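Local structure of nitrate transport protein (Xanthomonas axonopodis pv. citri, 3KSX) at residues Leu147-Lys152 and Leu200-Glu205; Thr114-Ser119 and Ser190-Asp195. The protein binds alkanesulfonates, here the sulfonate buffer MOPS, and probably delivers them to an ABC-type importer. All coordinates share one frame; numbering follows the deposited sequence.

In the fold
Interactions 1 and 2 lie in one lobe of the binding protein, their centres about 15 Å apart, and reach the same five-stranded mixed sheet through its neighbouring strands 113-118 and 198-203. I115 joins them: its O is 2.7 Å from L201 N and its N is 2.9 Å from A202 O, both probable hydrogen bonds. Along strand 113-118, I115 directs its side chain to helix 141-152, where its CD1 is 3.7 Å from V149 CG1, whereas L116 serves helix 188-194. The two contacts therefore sample helix packing on both faces of the sheet. A sulfate sits beside interaction 1, bound to N203 and probably carried over from the crystallisation liquor.

Interaction 1: residues Leu147-Lys152 and Leu200-Glu205; sequences LRVLAK and LLANGE. With SO4 (sulfate ion), chain C.
The apolar part of this contact rests on V149 of the helix and A202 of the edge strand 198-203. Both CB atoms point across the gap, and V149 CG1 meets A202 CB at 3.9 Å. The torsion of V149 explains the approach: CG1 is anti to the backbone N (chi1 167°), which leaves CG2 near N203 O, at 4.1 Å. Only 84 Å² is buried between the two segments, but V149 also packs on I115 of the neighbouring strand 113-118 and on V126 in a loop.

The polar bonds described here lie within 200-205 and at a sulfate, probably from the crystallisation liquor. N203 N donates to sulfate O1 over 2.9 Å, nearly straight at 169°, while L200 CD2 approaches sulfate O4 at 3.5 Å. The N203 side chain reaches forward along its own chain: E205 N donates to N203 OD1 at 3.0 Å, coming from above the carbonyl plane, 56° out of it. In return N203 ND2 donates to E205 OE1 at 3.0 Å, on the anti side of the carboxylate but tilted out of its plane. Two bonds thus fix the rotation of the amide as the chain passes through G204.

L201 and A202 both pair with I115, which makes a classic beta bulge, and N203 OD1 with E205 N closes an Asx turn. The whole is a helix packed on the bulged edge strand of a mixed sheet, in an alpha/beta lobe consistent with the periplasmic-binding-protein fold.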
loop_
_atom_site.group_PDB
_atom_site.type_symbol
_atom_site.label_atom_id
_atom_site.label_comp_id
_atom_site.label_asym_id
_atom_site.label_seq_id
_atom_site.Cartn_x
_atom_site.Cartn_y
_atom_site.Cartn_z
ATOM N N LEU A 147 13.543 6.183 -2.433
ATOM C CA LEU A 147 14.843 5.564 -2.348
ATOM C C LEU A 147 15.403 4.944 -3.619
ATOM O O LEU A 147 16.547 5.274 -4.023
ATOM C CB LEU A 147 14.837 4.543 -1.185
ATOM C CG LEU A 147 16.107 3.756 -0.982
ATOM C CD1 LEU A 147 17.211 4.717 -0.558
ATOM C CD2 LEU A 147 15.901 2.684 0.095
ATOM N N ARG A 148 14.627 4.084 -4.277
ATOM C CA ARG A 148 15.124 3.317 -5.385
ATOM C C ARG A 148 15.254 4.215 -6.637
ATOM O O ARG A 148 16.210 4.070 -7.405
ATOM C CB ARG A 148 14.152 2.175 -5.749
ATOM C CG ARG A 148 13.921 1.013 -4.677
ATOM C CD ARG A 148 15.054 0.019 -4.483
ATOM N NE ARG A 148 15.621 -0.327 -5.789
ATOM C CZ ARG A 148 15.072 -1.181 -6.663
ATOM N NH1 ARG A 148 13.927 -1.808 -6.364
ATOM N NH2 ARG A 148 15.645 -1.341 -7.844
ATOM N N VAL A 149 14.347 5.168 -6.816
ATOM C CA VAL A 149 14.411 6.074 -7.986
ATOM C C VAL A 149 15.608 7.017 -7.850
ATOM O O VAL A 149 16.390 7.173 -8.792
ATOM C CB VAL A 149 13.061 6.817 -8.159
ATOM C CG1 VAL A 149 13.139 7.966 -9.128
ATOM C CG2 VAL A 149 12.025 5.871 -8.679
ATOM N N LEU A 150 15.745 7.635 -6.692
ATOM C CA LEU A 150 16.841 8.537 -6.393
ATOM C C LEU A 150 18.172 7.815 -6.623
ATOM O O LEU A 150 19.098 8.339 -7.262
ATOM C CB LEU A 150 16.734 9.046 -4.965
ATOM C CG LEU A 150 15.580 10.066 -4.696
ATOM C CD1 LEU A 150 15.594 10.405 -3.244
ATOM C CD2 LEU A 150 15.788 11.297 -5.551
ATOM N N ALA A 151 18.253 6.566 -6.164
ATOM C CA ALA A 151 19.558 5.884 -6.275
ATOM C C ALA A 151 20.027 5.671 -7.736
ATOM O O ALA A 151 21.257 5.576 -7.996
ATOM C CB ALA A 151 19.536 4.600 -5.533
ATOM N N LYS A 152 19.086 5.545 -8.657
ATOM C CA LYS A 152 19.405 5.428 -10.056
ATOM C C LYS A 152 20.057 6.687 -10.635
ATOM O O LYS A 152 20.755 6.591 -11.655
ATOM C CB LYS A 152 18.180 4.992 -10.875
ATOM C CG LYS A 152 17.773 3.523 -10.740
ATOM C CD LYS A 152 16.597 3.243 -11.666
ATOM C CE LYS A 152 16.426 1.768 -12.025
ATOM N NZ LYS A 152 17.528 0.862 -11.549
ATOM N N LEU A 200 3.664 13.664 -13.893
ATOM C CA LEU A 200 4.459 12.508 -13.444
ATOM C C LEU A 200 5.953 12.768 -13.619
ATOM O O LEU A 200 6.484 13.112 -14.726
ATOM C CB LEU A 200 4.028 11.267 -14.245
ATOM C CG LEU A 200 4.726 9.954 -13.953
ATOM C CD1 LEU A 200 4.417 9.529 -12.553
ATOM C CD2 LEU A 200 4.175 8.934 -14.948
ATOM N N LEU A 201 6.749 12.526 -12.579
ATOM C CA LEU A 201 8.156 12.657 -12.804
ATOM C C LEU A 201 8.760 11.240 -13.009
ATOM O O LEU A 201 9.629 11.052 -13.851
ATOM C CB LEU A 201 8.828 13.380 -11.628
ATOM C CG LEU A 201 10.290 13.711 -11.874
ATOM C CD1 LEU A 201 10.360 14.845 -12.769
ATOM C CD2 LEU A 201 10.966 14.157 -10.592
ATOM N N ALA A 202 8.330 10.276 -12.188
ATOM C CA ALA A 202 8.857 8.883 -12.298
ATOM C C ALA A 202 7.846 7.949 -11.700
ATOM O O ALA A 202 7.092 8.360 -10.842
ATOM C CB ALA A 202 10.188 8.747 -11.549
ATOM N N ASN A 203 7.746 6.716 -12.196
ATOM C CA ASN A 203 6.878 5.681 -11.515
ATOM C C ASN A 203 7.713 4.507 -11.122
ATOM O O ASN A 203 8.952 4.615 -11.163
ATOM C CB ASN A 203 5.664 5.273 -12.394
ATOM C CG ASN A 203 6.085 4.544 -13.703
ATOM O OD1 ASN A 203 7.221 4.029 -13.838
ATOM N ND2 ASN A 203 5.143 4.446 -14.645
ATOM N N GLY A 204 7.068 3.379 -10.766
ATOM C CA GLY A 204 7.789 2.308 -10.180
ATOM C C GLY A 204 8.180 1.225 -11.133
ATOM O O GLY A 204 8.703 0.229 -10.690
ATOM N N GLU A 205 7.933 1.434 -12.427
ATOM C CA GLU A 205 8.266 0.438 -13.449
ATOM C C GLU A 205 9.767 0.171 -13.449
ATOM O O GLU A 205 10.580 1.095 -13.314
ATOM C CB GLU A 205 7.815 0.955 -14.813
ATOM C CG GLU A 205 6.264 0.759 -14.943
ATOM C CD GLU A 205 5.739 1.065 -16.336
ATOM O OE1 GLU A 205 5.696 2.275 -16.688
ATOM O OE2 GLU A 205 5.304 0.086 -17.016
HETATM S S SO4 C . 8.678 7.124 -15.841
HETATM O O1 SO4 C . 9.252 6.373 -14.678
HETATM O O2 SO4 C . 9.639 8.198 -16.163
HETATM O O3 SO4 C . 8.476 6.213 -16.964
HETATM O O4 SO4 C . 7.372 7.796 -15.664
#

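Interaction 2: residues Thr114-Ser119 and Ser190-Asp195; sequences TILVPS and SALTLD
L116 sends its isobutyl group from strand 113-118 toward helix 188-194, where its two methyls overlap L192 and T193. This is helix-on-sheet packing within an alpha/beta lobe of the periplasmic-binding-protein kind, and 100 Å² is buried between the segments. The strand lies inside the sheet, between 181-185 and 198-203, and L116 is bonded through its backbone to W182.

The methyls divide the work. L116 CD1 meets L192 CD2 at 4.3 Å, an apolar contact between branched ends, and L116 CD2 meets T193 CG2 at 4.2 Å, the L116 and T193 side chains crossing at about a right angle. These are ordinary, slightly long van der Waals separations. The L116 CG stands anti to the carbonyl carbon (chi1 -57°), which carries both methyls toward the helix. The environment is mostly apolar: L116 also touches I184 and A198, and L192 rests on W182 and A198, so L116 and L192 meet over a shared apolar patch that includes A198.

T193 uses its two branches differently. Its methyl is the part turned to L116, while its hydroxyl bonds back to the helix at Y189 O, one turn earlier. With chi1 at 54°, OG1 falls between the backbone N and the carbonyl carbon, and CG2 stands anti to the carbonyl carbon, from where it meets L116 CD2.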
loop_
_atom_site.group_PDB
_atom_site.type_symbol
_atom_site.label_atom_id
_atom_site.label_comp_id
_atom_site.label_asym_id
_atom_site.label_seq_id
_atom_site.Cartn_x
_atom_site.Cartn_y
_atom_site.Cartn_z
ATOM N N THR A 114 4.149 6.558 -7.753
ATOM C CA THR A 114 4.654 7.706 -8.542
ATOM C C THR A 114 5.352 8.789 -7.696
ATOM O O THR A 114 4.996 8.960 -6.541
ATOM C CB THR A 114 3.496 8.356 -9.331
ATOM O OG1 THR A 114 2.615 9.045 -8.433
ATOM C CG2 THR A 114 2.668 7.284 -10.060
ATOM N N ILE A 115 6.304 9.517 -8.298
ATOM C CA ILE A 115 6.758 10.782 -7.847
ATOM C C ILE A 115 6.105 11.827 -8.760
ATOM O O ILE A 115 6.305 11.780 -10.009
ATOM C CB ILE A 115 8.289 10.821 -7.883
ATOM C CG1 ILE A 115 8.902 9.617 -7.095
ATOM C CG2 ILE A 115 8.906 12.193 -7.365
ATOM C CD1 ILE A 115 10.483 9.660 -7.186
ATOM N N LEU A 116 5.372 12.741 -8.107
ATOM C CA LEU A 116 4.638 13.838 -8.742
ATOM C C LEU A 116 5.368 15.145 -8.457
ATOM O O LEU A 116 5.964 15.310 -7.370
ATOM C CB LEU A 116 3.196 13.859 -8.228
ATOM C CG LEU A 116 2.284 12.651 -8.358
ATOM C CD1 LEU A 116 0.899 13.014 -7.960
ATOM C CD2 LEU A 116 2.322 12.139 -9.748
ATOM N N VAL A 117 5.334 16.073 -9.401
ATOM C CA VAL A 117 5.722 17.436 -9.166
ATOM C C VAL A 117 4.585 18.343 -9.583
ATOM O O VAL A 117 3.730 17.955 -10.490
ATOM C CB VAL A 117 7.049 17.873 -9.888
ATOM C CG1 VAL A 117 8.203 16.969 -9.427
ATOM C CG2 VAL A 117 6.843 17.773 -11.418
ATOM N N PRO A 118 4.519 19.521 -8.957
ATOM C CA PRO A 118 3.524 20.490 -9.414
ATOM C C PRO A 118 3.769 20.723 -10.911
ATOM O O PRO A 118 4.927 20.794 -11.367
ATOM C CB PRO A 118 3.861 21.767 -8.615
ATOM C CG PRO A 118 4.430 21.192 -7.315
ATOM C CD PRO A 118 5.329 20.080 -7.843
ATOM N N SER A 119 2.679 20.842 -11.641
ATOM C CA SER A 119 2.746 20.998 -13.111
ATOM C C SER A 119 3.503 22.281 -13.492
ATOM O O SER A 119 4.259 22.304 -14.468
ATOM C CB SER A 119 1.356 20.853 -13.736
ATOM O OG SER A 119 0.443 21.781 -13.178
ATOM N N SER A 190 -3.631 9.633 -10.316
ATOM C CA SER A 190 -4.538 9.829 -11.485
ATOM C C SER A 190 -5.303 11.139 -11.368
ATOM O O SER A 190 -5.465 11.842 -12.379
ATOM C CB SER A 190 -5.486 8.642 -11.626
ATOM O OG SER A 190 -4.776 7.432 -11.954
ATOM N N ALA A 191 -5.772 11.451 -10.153
ATOM C CA ALA A 191 -6.631 12.645 -9.840
ATOM C C ALA A 191 -5.862 13.925 -10.186
ATOM O O ALA A 191 -6.371 14.767 -10.938
ATOM C CB ALA A 191 -7.066 12.638 -8.314
ATOM N N LEU A 192 -4.629 14.044 -9.681
ATOM C CA LEU A 192 -3.835 15.269 -9.833
ATOM C C LEU A 192 -3.246 15.428 -11.262
ATOM O O LEU A 192 -3.069 16.534 -11.774
ATOM C CB LEU A 192 -2.723 15.287 -8.773
ATOM C CG LEU A 192 -3.091 15.854 -7.403
ATOM C CD1 LEU A 192 -4.045 14.996 -6.639
ATOM C CD2 LEU A 192 -1.834 16.042 -6.537
ATOM N N THR A 193 -2.923 14.334 -11.933
ATOM C CA THR A 193 -2.378 14.434 -13.271
ATOM C C THR A 193 -3.575 14.774 -14.208
ATOM O O THR A 193 -3.428 15.543 -15.198
ATOM C CB THR A 193 -1.596 13.132 -13.697
ATOM O OG1 THR A 193 -2.438 11.983 -13.530
ATOM C CG2 THR A 193 -0.365 12.986 -12.843
ATOM N N LEU A 194 -4.782 14.265 -13.881
ATOM C CA LEU A 194 -5.899 14.510 -14.793
ATOM C C LEU A 194 -6.456 15.921 -14.650
ATOM O O LEU A 194 -6.958 16.551 -15.638
ATOM C CB LEU A 194 -7.012 13.487 -14.631
ATOM C CG LEU A 194 -6.779 12.138 -15.363
ATOM C CD1 LEU A 194 -7.904 11.234 -14.998
ATOM C CD2 LEU A 194 -6.647 12.149 -16.930
ATOM N N ASP A 195 -6.380 16.464 -13.457
ATOM C CA ASP A 195 -6.954 17.826 -13.275
ATOM C C ASP A 195 -5.920 18.927 -13.499
ATOM O O ASP A 195 -6.258 20.139 -13.343
ATOM C CB ASP A 195 -7.695 17.925 -11.937
ATOM C CG ASP A 195 -6.784 18.110 -10.726
ATOM O OD1 ASP A 195 -5.547 18.236 -10.848
ATOM O OD2 ASP A 195 -7.343 18.118 -9.591
#